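Local coordinates for protein p-nitrophenyl phosphatase (Pho2) (Archaeoglobus fulgidus, PDB 3QGM) that probably hydrolyses phosphate monoesters such as p-nitrophenyl phosphate, as a metal-dependent phosphatase of the haloacid dehalogenase superfamily, at residues I148-D153 with P164-I169. Residues are numbered along the deposited sequence; the frame is centred on the assembly and turned at random.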
ATOM      1  N   ILE A 148       9.203   9.424   9.250  1.00 24.24           N
ATOM      2  CA  ILE A 148      10.327   9.451   8.360  1.00 24.95           C
ATOM      3  C   ILE A 148      10.414   8.167   7.533  1.00 24.13           C
ATOM      4  O   ILE A 148      10.243   7.054   8.051  1.00 25.05           O
ATOM      5  CB  ILE A 148      11.652   9.562   9.145  1.00 25.15           C
ATOM      6  CG1 ILE A 148      11.490  10.558  10.296  1.00 27.75           C
ATOM      7  CG2 ILE A 148      12.754  10.015   8.173  1.00 23.51           C
ATOM      8  CD1 ILE A 148      11.422  11.984   9.837  1.00 28.17           C
ATOM      9  N   ALA A 149      10.739   8.309   6.275  1.00 23.58           N
ATOM     10  CA  ALA A 149      11.004   7.139   5.434  1.00 23.94           C
ATOM     11  C   ALA A 149      12.461   7.179   4.951  1.00 23.57           C
ATOM     12  O   ALA A 149      13.006   8.228   4.635  1.00 23.44           O
ATOM     13  CB  ALA A 149      10.036   7.070   4.260  1.00 23.76           C
ATOM     14  N   THR A 150      13.076   6.010   4.914  1.00 22.92           N
ATOM     15  CA  THR A 150      14.446   5.857   4.497  1.00 22.68           C
ATOM     16  C   THR A 150      14.643   6.234   3.039  1.00 23.80           C
ATOM     17  O   THR A 150      15.620   6.906   2.662  1.00 23.88           O
ATOM     18  CB  THR A 150      14.895   4.383   4.734  1.00 23.21           C
ATOM     19  OG1 THR A 150      13.955   3.480   4.114  1.00 24.17           O
ATOM     20  CG2 THR A 150      14.964   4.052   6.241  1.00 19.89           C
ATOM     21  N   ASN A 151      13.703   5.813   2.210  1.00 23.89           N
ATOM     22  CA  ASN A 151      13.819   6.008   0.775  1.00 24.50           C
ATOM     23  C   ASN A 151      12.428   5.852   0.119  1.00 24.61           C
ATOM     24  O   ASN A 151      11.555   5.207   0.717  1.00 24.14           O
ATOM     25  CB  ASN A 151      14.803   4.982   0.174  1.00 24.49           C
ATOM     26  CG  ASN A 151      14.316   3.570   0.270  1.00 23.88           C
ATOM     27  OD1 ASN A 151      14.126   3.046   1.371  1.00 25.07           O
ATOM     28  ND2 ASN A 151      14.198   2.897  -0.880  1.00 25.91           N
ATOM     29  N   PRO A 152      12.218   6.445  -1.077  1.00 23.99           N
ATOM     30  CA  PRO A 152      10.885   6.346  -1.707  1.00 24.77           C
ATOM     31  C   PRO A 152      10.671   5.227  -2.703  1.00 25.06           C
ATOM     32  O   PRO A 152       9.545   5.080  -3.186  1.00 26.64           O
ATOM     33  CB  PRO A 152      10.736   7.662  -2.453  1.00 25.83           C
ATOM     34  CG  PRO A 152      12.220   8.093  -2.769  1.00 25.87           C
ATOM     35  CD  PRO A 152      13.092   7.439  -1.718  1.00 23.85           C
ATOM     36  N   ASP A 153      11.710   4.444  -2.998  1.00 25.28           N
ATOM     37  CA  ASP A 153      11.716   3.570  -4.147  1.00 25.42           C
ATOM     38  C   ASP A 153      10.528   2.576  -4.059  1.00 26.74           C
ATOM     39  O   ASP A 153      10.278   1.965  -3.031  1.00 25.46           O
ATOM     40  CB  ASP A 153      13.061   2.850  -4.261  1.00 24.43           C
ATOM     41  CG  ASP A 153      14.253   3.842  -4.360  1.00 26.41           C
ATOM     42  OD1 ASP A 153      14.542   4.291  -5.491  1.00 29.26           O
ATOM     43  OD2 ASP A 153      14.778   4.299  -3.300  1.00 26.12           O
ATOM     44  N   PRO A 164       8.599  -5.583  -4.081  1.00 27.24           N
ATOM     45  CA  PRO A 164       8.252  -4.288  -3.460  1.00 26.50           C
ATOM     46  C   PRO A 164       9.481  -3.628  -2.813  1.00 25.79           C
ATOM     47  O   PRO A 164      10.306  -4.306  -2.238  1.00 24.09           O
ATOM     48  CB  PRO A 164       7.282  -4.673  -2.329  1.00 25.89           C
ATOM     49  CG  PRO A 164       6.744  -5.978  -2.713  1.00 28.91           C
ATOM     50  CD  PRO A 164       7.801  -6.691  -3.506  1.00 27.92           C
ATOM     51  N   GLY A 165       9.571  -2.319  -2.891  1.00 25.42           N
ATOM     52  CA  GLY A 165      10.571  -1.575  -2.110  1.00 25.42           C
ATOM     53  C   GLY A 165       9.832  -0.859  -1.005  1.00 24.22           C
ATOM     54  O   GLY A 165       8.704  -1.155  -0.722  1.00 23.78           O
ATOM     55  N   THR A 166      10.492   0.099  -0.398  1.00 24.12           N
ATOM     56  CA  THR A 166       9.998   0.804   0.750  1.00 24.62           C
ATOM     57  C   THR A 166       8.719   1.583   0.439  1.00 25.74           C
ATOM     58  O   THR A 166       7.869   1.786   1.315  1.00 24.62           O
ATOM     59  CB  THR A 166      11.074   1.779   1.242  1.00 24.09           C
ATOM     60  OG1 THR A 166      12.247   1.024   1.585  1.00 24.73           O
ATOM     61  CG2 THR A 166      10.537   2.585   2.444  1.00 23.23           C
ATOM     62  N   GLY A 167       8.572   1.979  -0.822  1.00 26.00           N
ATOM     63  CA  GLY A 167       7.392   2.723  -1.252  1.00 26.75           C
ATOM     64  C   GLY A 167       6.105   1.934  -1.118  1.00 26.57           C
ATOM     65  O   GLY A 167       5.006   2.489  -1.087  1.00 25.18           O
HETATM   66  N   MSE A 168       6.231   0.623  -1.021  1.00 26.43           N
HETATM   67  CA  MSE A 168       5.079  -0.168  -0.754  1.00 26.33           C
HETATM   68  C   MSE A 168       4.418   0.195   0.581  1.00 25.93           C
HETATM   69  O   MSE A 168       3.163   0.292   0.661  1.00 24.68           O
HETATM   70  CB  MSE A 168       5.402  -1.634  -0.760  1.00 27.37           C
HETATM   71  CG  MSE A 168       4.135  -2.411  -0.815  1.00 30.06           C
HETATM   72 SE   MSE A 168       3.723  -2.935   0.949  0.60 34.70          SE
HETATM   73  CE  MSE A 168       4.731  -4.577   0.621  1.00 26.60           C
ATOM     74  N   ILE A 169       5.243   0.364   1.614  1.00 24.26           N
ATOM     75  CA  ILE A 169       4.738   0.664   2.949  1.00 23.57           C
ATOM     76  C   ILE A 169       4.241   2.125   2.911  1.00 23.66           C
ATOM     77  O   ILE A 169       3.162   2.439   3.373  1.00 22.44           O
ATOM     78  CB  ILE A 169       5.794   0.443   4.067  1.00 23.80           C
ATOM     79  CG1 ILE A 169       6.206  -1.047   4.131  1.00 25.75           C
ATOM     80  CG2 ILE A 169       5.235   0.911   5.396  1.00 21.04           C
ATOM     81  CD1 ILE A 169       7.422  -1.340   4.961  1.00 23.36           C
TER
HETATM   82  O   HOH W   1      13.540  -0.074  -1.554  1.00 18.71           O
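G167 N donates a hydrogen bond to D153 O at 2.8 Å, tying the start of helix 167-177 to the loop that leaves strand 146-149, and the CA atoms of P152 and G167 lie 5.1 Å apart, the closest CA pair between the two segments. Beside this, the side-chain amide of N151 bonds at both ends. With CG turned between its own N and C (chi1 66°), it sets OD1 against T166, whose OG1 donates to it at 2.8 Å from a little out of the carbonyl plane. T150 OG1 donates to the same oxygen, in that plane, and also pairs with S50 OG. The other end of the amide, ND2, gives a nearly straight bond to D153 OD2 (2.9 Å, 175°), which N48 ND2 also reaches, and a second to a water that accepts from T166 N as well. An alanine in place of N151 would probably leave T166 OG1 and T150 OG1 without their shared acceptor and D153 with one donor fewer to fix its carboxylate. Through N48 and S50, which follow strand 42-47, the contact ties this probable cap domain to the six-stranded sheet's domain; two donors limit the rotation of D153, about 8 Å, side chain to ion, from the bound calcium.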